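Local coordinates for SVP1-like protein 2 (Kluyveromyces lactis, PDB 4EXV) that belongs to the PROPPIN family of beta-propellers, which recognise phosphatidylinositol 3-phosphate at two sites, and probably acts in membrane transport, at residues Q51-I59 and T65-T73; R231-L239 and V250-N259. All coordinates share one frame; numbering follows the deposited sequence.

Contact 1. Residues Q51-I59 and T65-T73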
loop_
_atom_site.group_PDB
_atom_site.type_symbol
_atom_site.label_atom_id
_atom_site.label_comp_id
_atom_site.label_asym_id
_atom_site.label_seq_id
_atom_site.Cartn_x
_atom_site.Cartn_y
_atom_site.Cartn_z
ATOM N N GLN A 51 5.769 5.588 22.218
ATOM C CA GLN A 51 6.951 6.419 22.304
ATOM C C GLN A 51 6.518 7.864 22.147
ATOM O O GLN A 51 5.959 8.240 21.110
ATOM C CB GLN A 51 7.931 6.032 21.199
ATOM C CG GLN A 51 9.141 6.928 21.102
ATOM C CD GLN A 51 9.821 7.129 22.443
ATOM O OE1 GLN A 51 10.312 6.177 23.063
ATOM N NE2 GLN A 51 9.836 8.370 22.905
ATOM N N GLU A 52 6.747 8.673 23.180
ATOM C CA GLU A 52 6.270 10.052 23.135
ATOM C C GLU A 52 7.157 10.877 22.233
ATOM O O GLU A 52 8.370 10.745 22.288
ATOM C CB GLU A 52 6.127 10.665 24.536
ATOM C CG GLU A 52 4.742 10.410 25.141
ATOM C CD GLU A 52 4.572 10.960 26.548
ATOM O OE1 GLU A 52 5.501 11.646 27.036
ATOM O OE2 GLU A 52 3.500 10.711 27.160
ATOM N N MET A 53 6.528 11.696 21.388
ATOM C CA MET A 53 7.236 12.561 20.447
ATOM C C MET A 53 6.408 13.677 19.817
ATOM O O MET A 53 5.319 13.461 19.278
ATOM C CB MET A 53 7.908 11.743 19.351
ATOM C CG MET A 53 9.277 11.233 19.762
ATOM S SD MET A 53 10.602 11.814 18.702
ATOM C CE MET A 53 9.993 13.441 18.242
ATOM N N PRO A 54 6.953 14.890 19.876
ATOM C CA PRO A 54 6.438 16.105 19.242
ATOM C C PRO A 54 6.710 16.089 17.745
ATOM O O PRO A 54 7.782 15.631 17.323
ATOM C CB PRO A 54 7.309 17.192 19.869
ATOM C CG PRO A 54 8.621 16.493 20.118
ATOM C CD PRO A 54 8.221 15.132 20.595
ATOM N N ASP A 55 5.772 16.593 16.949
ATOM C CA ASP A 55 6.064 16.822 15.533
ATOM C C ASP A 55 6.163 15.536 14.713
ATOM O O ASP A 55 6.642 15.563 13.577
ATOM C CB ASP A 55 7.402 17.563 15.370
ATOM C CG ASP A 55 7.334 19.021 15.784
ATOM O OD1 ASP A 55 6.226 19.607 15.742
ATOM O OD2 ASP A 55 8.401 19.579 16.137
ATOM N N ALA A 56 5.752 14.406 15.278
ATOM C CA ALA A 56 5.734 13.175 14.500
ATOM C C ALA A 56 4.649 13.346 13.450
ATOM O O ALA A 56 3.497 13.639 13.784
ATOM C CB ALA A 56 5.439 11.994 15.386
ATOM N N GLY A 57 5.010 13.199 12.181
ATOM C CA GLY A 57 4.050 13.429 11.117
ATOM C C GLY A 57 3.795 12.195 10.276
ATOM O O GLY A 57 3.182 11.215 10.726
ATOM N N THR A 58 4.247 12.260 9.031
ATOM C CA THR A 58 4.351 11.078 8.202
ATOM C C THR A 58 5.194 10.048 8.959
ATOM O O THR A 58 6.296 10.349 9.393
ATOM C CB THR A 58 5.030 11.439 6.893
ATOM O OG1 THR A 58 4.220 12.387 6.191
ATOM C CG2 THR A 58 5.213 10.211 6.040
ATOM N N ILE A 59 4.671 8.837 9.118
ATOM C CA ILE A 59 5.256 7.833 10.015
ATOM C C ILE A 59 5.344 6.468 9.286
ATOM O O ILE A 59 4.391 6.051 8.627
ATOM C CB ILE A 59 4.412 7.751 11.345
ATOM C CG1 ILE A 59 5.301 7.740 12.586
ATOM C CG2 ILE A 59 3.467 6.581 11.343
ATOM C CD1 ILE A 59 6.280 6.630 12.625
ATOM N N THR A 65 11.468 -4.749 12.732
ATOM C CA THR A 65 12.803 -4.377 13.170
ATOM C C THR A 65 12.748 -3.186 14.120
ATOM O O THR A 65 11.695 -2.568 14.305
ATOM C CB THR A 65 13.696 -4.015 11.975
ATOM O OG1 THR A 65 13.133 -2.893 11.290
ATOM C CG2 THR A 65 13.774 -5.170 11.020
ATOM N N ASN A 66 13.894 -2.864 14.708
ATOM C CA ASN A 66 13.993 -1.766 15.652
ATOM C C ASN A 66 13.955 -0.369 15.008
ATOM O O ASN A 66 14.052 0.624 15.713
ATOM C CB ASN A 66 15.271 -1.918 16.480
ATOM C CG ASN A 66 16.524 -1.862 15.627
ATOM O OD1 ASN A 66 16.482 -2.106 14.427
ATOM N ND2 ASN A 66 17.643 -1.530 16.241
ATOM N N TYR A 67 13.806 -0.287 13.683
ATOM C CA TYR A 67 13.880 1.008 12.988
ATOM C C TYR A 67 12.548 1.579 12.535
ATOM O O TYR A 67 11.677 0.866 12.025
ATOM C CB TYR A 67 14.851 0.957 11.813
ATOM C CG TYR A 67 16.288 0.895 12.261
ATOM C CD1 TYR A 67 16.877 1.981 12.881
ATOM C CD2 TYR A 67 17.054 -0.248 12.080
ATOM C CE1 TYR A 67 18.196 1.942 13.308
ATOM C CE2 TYR A 67 18.370 -0.304 12.503
ATOM C CZ TYR A 67 18.943 0.802 13.118
ATOM O OH TYR A 67 20.262 0.778 13.551
ATOM N N ILE A 68 12.417 2.885 12.745
ATOM C CA ILE A 68 11.217 3.654 12.437
ATOM C C ILE A 68 11.670 4.958 11.801
ATOM O O ILE A 68 12.716 5.496 12.155
ATOM C CB ILE A 68 10.422 3.996 13.726
ATOM C CG1 ILE A 68 9.845 2.726 14.349
ATOM C CG2 ILE A 68 9.308 5.012 13.460
ATOM C CD1 ILE A 68 10.251 2.541 15.793
ATOM N N ALA A 69 10.892 5.461 10.859
ATOM C CA ALA A 69 11.187 6.738 10.247
ATOM C C ALA A 69 9.985 7.650 10.432
ATOM O O ALA A 69 8.847 7.170 10.477
ATOM C CB ALA A 69 11.519 6.554 8.767
ATOM N N PHE A 70 10.232 8.954 10.580
ATOM C CA PHE A 70 9.148 9.950 10.595
ATOM C C PHE A 70 9.590 11.349 10.160
ATOM O O PHE A 70 10.767 11.680 10.202
ATOM C CB PHE A 70 8.446 9.994 11.953
ATOM C CG PHE A 70 9.318 10.476 13.076
ATOM C CD1 PHE A 70 10.121 9.591 13.780
ATOM C CD2 PHE A 70 9.310 11.811 13.453
ATOM C CE1 PHE A 70 10.914 10.029 14.821
ATOM C CE2 PHE A 70 10.101 12.255 14.499
ATOM C CZ PHE A 70 10.903 11.362 15.182
ATOM N N VAL A 71 8.636 12.163 9.727
ATOM C CA VAL A 71 8.928 13.532 9.323
ATOM C C VAL A 71 8.573 14.515 10.425
ATOM O O VAL A 71 7.425 14.561 10.885
ATOM C CB VAL A 71 8.156 13.927 8.054
ATOM C CG1 VAL A 71 8.204 15.439 7.843
ATOM C CG2 VAL A 71 8.713 13.189 6.845
ATOM N N SER A 72 9.567 15.296 10.843
ATOM C CA SER A 72 9.339 16.377 11.795
ATOM C C SER A 72 8.479 17.462 11.145
ATOM O O SER A 72 8.552 17.717 9.934
ATOM C CB SER A 72 10.665 16.966 12.313
ATOM O OG SER A 72 10.546 17.425 13.661
ATOM N N THR A 73 7.647 18.090 11.963
ATOM C CA THR A 73 6.747 19.117 11.470
ATOM C C THR A 73 6.818 20.373 12.353
ATOM O O THR A 73 7.916 20.865 12.664
ATOM C CB THR A 73 5.296 18.565 11.332
ATOM O OG1 THR A 73 4.885 17.955 12.566
ATOM C CG2 THR A 73 5.225 17.524 10.195
#
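M53, just past strand 47-52, reaches the F70 ring, its side chain at about a right angle to that of F70: SD lies 3.6 Å from F70 CZ, an oblique Met-aromatic contact suiting a flexible, polarisable side chain. With CG of F70 between its backbone N and carbonyl carbon (chi1 65°), the ring is brought to M53 and A56; it also stacks on H79. At D55 the chain takes a positive phi (72°), which aspartate tolerates better than most residues. The backbone O of D55 accepts from T73 OG1 at 3.1 Å, with the hydroxyl above the carbonyl plane, while its carboxylate runs alongside the T73 backbone. An alanine here would keep the carbonyl but lose the carboxylate, and would probably open a gap beside T73 and leave that backbone freer to shift. G57, lacking a side chain, lets the chain pass close beside the V71 backbone, and its O receives the hydroxyl of S32. V71 N donates to T58 O at 3.0 Å, in the carbonyl plane with an N-H...O angle of 152°, and T58 CB rests on V71 CG2. I59 and F70 form a non-hydrogen-bonded antiparallel pair; I59 CG1 lies 3.9 Å from F70 CB and CD1 3.5 Å from I68 CG2, apolar contacts fitting a buried position. This is the crossing between consecutive beta-propeller blades, from outer strand 47-52 to inner strand 59-61.

Contact 2. Residues R231-L239 and V250-N259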
loop_
_atom_site.group_PDB
_atom_site.type_symbol
_atom_site.label_atom_id
_atom_site.label_comp_id
_atom_site.label_asym_id
_atom_site.label_seq_id
_atom_site.Cartn_x
_atom_site.Cartn_y
_atom_site.Cartn_z
ATOM N N ARG A 231 -5.599 -3.441 -1.792
ATOM C CA ARG A 231 -4.539 -4.309 -1.268
ATOM C C ARG A 231 -4.647 -5.769 -1.683
ATOM O O ARG A 231 -5.738 -6.277 -1.899
ATOM C CB ARG A 231 -4.406 -4.183 0.252
ATOM C CG ARG A 231 -2.942 -4.127 0.655
ATOM C CD ARG A 231 -2.730 -3.644 2.051
ATOM N NE ARG A 231 -3.110 -2.245 2.242
ATOM C CZ ARG A 231 -2.303 -1.204 2.046
ATOM N NH1 ARG A 231 -1.061 -1.396 1.627
ATOM N NH2 ARG A 231 -2.739 0.033 2.276
ATOM N N TRP A 232 -3.507 -6.441 -1.801
ATOM C CA TRP A 232 -3.501 -7.850 -2.183
ATOM C C TRP A 232 -3.534 -8.769 -0.956
ATOM O O TRP A 232 -3.097 -8.391 0.132
ATOM C CB TRP A 232 -2.282 -8.182 -3.063
ATOM C CG TRP A 232 -2.213 -7.432 -4.390
ATOM C CD1 TRP A 232 -1.892 -6.112 -4.581
ATOM C CD2 TRP A 232 -2.450 -7.972 -5.699
ATOM N NE1 TRP A 232 -1.927 -5.796 -5.923
ATOM C CE2 TRP A 232 -2.264 -6.919 -6.627
ATOM C CE3 TRP A 232 -2.808 -9.241 -6.174
ATOM C CZ2 TRP A 232 -2.419 -7.100 -8.001
ATOM C CZ3 TRP A 232 -2.966 -9.417 -7.532
ATOM C CH2 TRP A 232 -2.772 -8.350 -8.432
ATOM N N SER A 233 -4.065 -9.975 -1.143
ATOM C CA SER A 233 -4.031 -11.000 -0.112
ATOM C C SER A 233 -2.633 -11.611 -0.049
ATOM O O SER A 233 -1.880 -11.557 -1.024
ATOM C CB SER A 233 -5.099 -12.076 -0.368
ATOM O OG SER A 233 -4.918 -12.733 -1.615
ATOM N N PRO A 234 -2.270 -12.185 1.109
ATOM C CA PRO A 234 -0.899 -12.711 1.214
ATOM C C PRO A 234 -0.609 -13.640 0.048
ATOM O O PRO A 234 0.470 -13.594 -0.556
ATOM C CB PRO A 234 -0.939 -13.502 2.519
ATOM C CG PRO A 234 -2.064 -12.891 3.294
ATOM C CD PRO A 234 -3.082 -12.479 2.305
ATOM N N ASP A 235 -1.602 -14.493 -0.214
ATOM C CA ASP A 235 -1.754 -15.319 -1.410
ATOM C C ASP A 235 -1.216 -14.711 -2.678
ATOM O O ASP A 235 -0.441 -15.326 -3.389
ATOM C CB ASP A 235 -3.249 -15.498 -1.665
ATOM C CG ASP A 235 -3.668 -16.924 -1.606
ATOM O OD1 ASP A 235 -2.837 -17.742 -1.160
ATOM O OD2 ASP A 235 -4.822 -17.227 -1.979
ATOM N N GLY A 236 -1.696 -13.510 -2.980
ATOM C CA GLY A 236 -1.441 -12.885 -4.255
ATOM C C GLY A 236 -2.582 -13.142 -5.215
ATOM O O GLY A 236 -2.579 -12.655 -6.346
ATOM N N SER A 237 -3.566 -13.902 -4.735
ATOM C CA SER A 237 -4.673 -14.403 -5.555
ATOM C C SER A 237 -5.821 -13.409 -5.663
ATOM O O SER A 237 -6.575 -13.412 -6.633
ATOM C CB SER A 237 -5.221 -15.687 -4.936
ATOM O OG SER A 237 -5.585 -15.447 -3.593
ATOM N N LYS A 238 -5.961 -12.571 -4.641
ATOM C CA LYS A 238 -7.104 -11.676 -4.553
ATOM C C LYS A 238 -6.708 -10.238 -4.279
ATOM O O LYS A 238 -5.605 -9.964 -3.791
ATOM C CB LYS A 238 -8.070 -12.172 -3.479
ATOM C CG LYS A 238 -8.352 -13.639 -3.608
ATOM C CD LYS A 238 -9.585 -14.048 -2.827
ATOM C CE LYS A 238 -9.496 -15.525 -2.450
ATOM N NZ LYS A 238 -9.012 -16.373 -3.592
ATOM N N LEU A 239 -7.633 -9.333 -4.591
ATOM C CA LEU A 239 -7.422 -7.909 -4.387
ATOM C C LEU A 239 -8.649 -7.220 -3.801
ATOM O O LEU A 239 -9.754 -7.354 -4.310
ATOM C CB LEU A 239 -7.054 -7.252 -5.706
ATOM C CG LEU A 239 -6.776 -5.759 -5.647
ATOM C CD1 LEU A 239 -5.335 -5.520 -5.219
ATOM C CD2 LEU A 239 -7.038 -5.199 -7.026
ATOM N N VAL A 250 -13.938 -7.346 -3.384
ATOM C CA VAL A 250 -12.879 -8.335 -3.589
ATOM C C VAL A 250 -12.921 -8.922 -5.000
ATOM O O VAL A 250 -13.973 -9.302 -5.488
ATOM C CB VAL A 250 -12.982 -9.495 -2.595
ATOM C CG1 VAL A 250 -11.840 -10.472 -2.819
ATOM C CG2 VAL A 250 -12.999 -8.970 -1.167
ATOM N N PHE A 251 -11.763 -8.993 -5.644
ATOM C CA PHE A 251 -11.648 -9.569 -6.978
ATOM C C PHE A 251 -10.789 -10.820 -6.946
ATOM O O PHE A 251 -9.792 -10.873 -6.221
ATOM C CB PHE A 251 -11.010 -8.559 -7.926
ATOM C CG PHE A 251 -11.773 -7.278 -8.035
ATOM C CD1 PHE A 251 -12.777 -7.131 -9.002
ATOM C CD2 PHE A 251 -11.496 -6.214 -7.168
ATOM C CE1 PHE A 251 -13.487 -5.952 -9.111
ATOM C CE2 PHE A 251 -12.205 -5.019 -7.256
ATOM C CZ PHE A 251 -13.206 -4.885 -8.236
ATOM N N GLU A 252 -11.168 -11.832 -7.723
ATOM C CA GLU A 252 -10.306 -13.008 -7.867
ATOM C C GLU A 252 -9.394 -12.871 -9.083
ATOM O O GLU A 252 -9.795 -13.125 -10.227
ATOM C CB GLU A 252 -11.113 -14.302 -7.937
ATOM C CG GLU A 252 -10.247 -15.545 -7.964
ATOM C CD GLU A 252 -11.061 -16.832 -7.974
ATOM O OE1 GLU A 252 -11.819 -17.059 -8.943
ATOM O OE2 GLU A 252 -10.944 -17.621 -7.010
ATOM N N VAL A 253 -8.161 -12.458 -8.812
ATOM C CA VAL A 253 -7.168 -12.223 -9.849
ATOM C C VAL A 253 -6.706 -13.532 -10.477
ATOM O O VAL A 253 -6.712 -13.671 -11.690
ATOM C CB VAL A 253 -5.972 -11.461 -9.265
ATOM C CG1 VAL A 253 -5.039 -10.997 -10.369
ATOM C CG2 VAL A 253 -6.476 -10.287 -8.444
ATOM N N PHE A 254 -6.312 -14.484 -9.634
ATOM C CA PHE A 254 -5.997 -15.844 -10.067
ATOM C C PHE A 254 -6.699 -16.861 -9.165
ATOM O O PHE A 254 -6.748 -16.674 -7.950
ATOM C CB PHE A 254 -4.493 -16.111 -9.994
ATOM C CG PHE A 254 -3.649 -15.025 -10.599
ATOM C CD1 PHE A 254 -3.423 -14.984 -11.968
ATOM C CD2 PHE A 254 -3.062 -14.058 -9.798
ATOM C CE1 PHE A 254 -2.641 -13.997 -12.525
ATOM C CE2 PHE A 254 -2.280 -13.071 -10.350
ATOM C CZ PHE A 254 -2.071 -13.041 -11.717
ATOM N N ASN A 255 -7.230 -17.936 -9.755
ATOM C CA ASN A 255 -7.721 -19.072 -8.974
ATOM C C ASN A 255 -6.566 -19.984 -8.571
ATOM O O ASN A 255 -5.404 -19.696 -8.872
ATOM C CB ASN A 255 -8.787 -19.857 -9.732
ATOM C CG ASN A 255 -8.253 -20.490 -11.001
ATOM O OD1 ASN A 255 -7.140 -21.007 -11.033
ATOM N ND2 ASN A 255 -9.050 -20.440 -12.066
ATOM N N ASP A 256 -6.869 -21.085 -7.891
ATOM C CA ASP A 256 -5.791 -21.942 -7.423
ATOM C C ASP A 256 -4.801 -22.339 -8.531
ATOM O O ASP A 256 -3.601 -22.094 -8.421
ATOM C CB ASP A 256 -6.329 -23.179 -6.705
ATOM C CG ASP A 256 -5.640 -23.414 -5.367
ATOM O OD1 ASP A 256 -4.588 -24.104 -5.343
ATOM O OD2 ASP A 256 -6.146 -22.886 -4.345
ATOM N N ALA A 257 -5.308 -22.945 -9.598
ATOM C CA ALA A 257 -4.451 -23.428 -10.676
ATOM C C ALA A 257 -3.639 -22.301 -11.308
ATOM O O ALA A 257 -2.423 -22.426 -11.497
ATOM C CB ALA A 257 -5.285 -24.149 -11.736
ATOM N N GLU A 258 -4.327 -21.212 -11.647
ATOM C CA GLU A 258 -3.686 -20.036 -12.229
ATOM C C GLU A 258 -2.535 -19.576 -11.319
ATOM O O GLU A 258 -1.483 -19.140 -11.783
ATOM C CB GLU A 258 -4.718 -18.906 -12.451
ATOM C CG GLU A 258 -5.781 -19.205 -13.521
ATOM C CD GLU A 258 -6.924 -18.165 -13.599
ATOM O OE1 GLU A 258 -7.299 -17.546 -12.572
ATOM O OE2 GLU A 258 -7.468 -17.969 -14.706
ATOM N N ASN A 259 -2.736 -19.711 -10.015
ATOM C CA ASN A 259 -1.791 -19.175 -9.057
ATOM C C ASN A 259 -0.623 -20.092 -8.752
ATOM O O ASN A 259 0.515 -19.637 -8.665
ATOM C CB ASN A 259 -2.498 -18.804 -7.759
ATOM C CG ASN A 259 -1.841 -17.629 -7.061
ATOM O OD1 ASN A 259 -1.159 -16.833 -7.697
ATOM N ND2 ASN A 259 -2.050 -17.510 -5.755
#
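The antiparallel hairpin of strands 238-243 and 247-252, which lies in the second annotated WD repeat and forms the two middle strands of a four-stranded propeller blade, brings L239 against F251 as a hydrogen-bonded pair. L239 N donates to F251 O at 3.1 Å, and F251 N returns a bond to L239 O at 2.9 Å. The F251 ring turns its edge to the same L239 O. One residue along, K238 and E252 form a non-hydrogen-bonded pair on the other face of the sheet. Their side chains cross obliquely, leaving K238 NZ 4.1 Å from E252 OE2: opposite charges that probably attract, yet lie beyond salt-bridge range. K238 CB lies by V250 CG1, so the long lysine gives carbon contact near its base and carries charge at its end.

Past E252 the chain leaves the strand but stays close, and S237 O is gripped by two N-H groups: V253 weakly, and F254 in a straighter bond (163°), though longer at 3.2 Å. V253 points toward the other segment, and both its methyl branches meet the six-membered end of the W232 ring, CG2 lying 3.7 Å from W232 CZ3. With chi1 at -62°, CG of W232 sits beside its backbone N, and L239 CD1 lies over the rim of one ring face; NE1 finds its acceptor in R186 O. A buried tryptophan thus serves both sheet packing and a polar tie. The tight S233-G236 turn ends in G236, whose positive phi (95°) suits glycine, and its O meets the edge of the F254 ring in plane. N255 N-caps helix 256-260, forming a capping box with E258, and from that helix N259 ND2 packs against S237 CB at 3.7 Å, a van der Waals contact.

How the contacts relate
Contacts 1 and 2 lie on opposite sides of the chain's centre, their centres about 34 Å apart and their nearest atoms about 11 Å apart, so neither touches the other. Both are partly buried and cover almost equal surface, but they hold different elements. Residues 51-59 and 65-73 join one blade to the next, and much of the first segment is loop; a single strand pair, one backbone bond and one from a threonine hydroxyl are filled in by methionine, isoleucine and phenylalanine. Residues 231-239 and 250-259 lie within one blade, where paired strands give reciprocal backbone bonds, tryptophan, valine and leucine supply the apolar packing, and a short capped helix follows the hairpin.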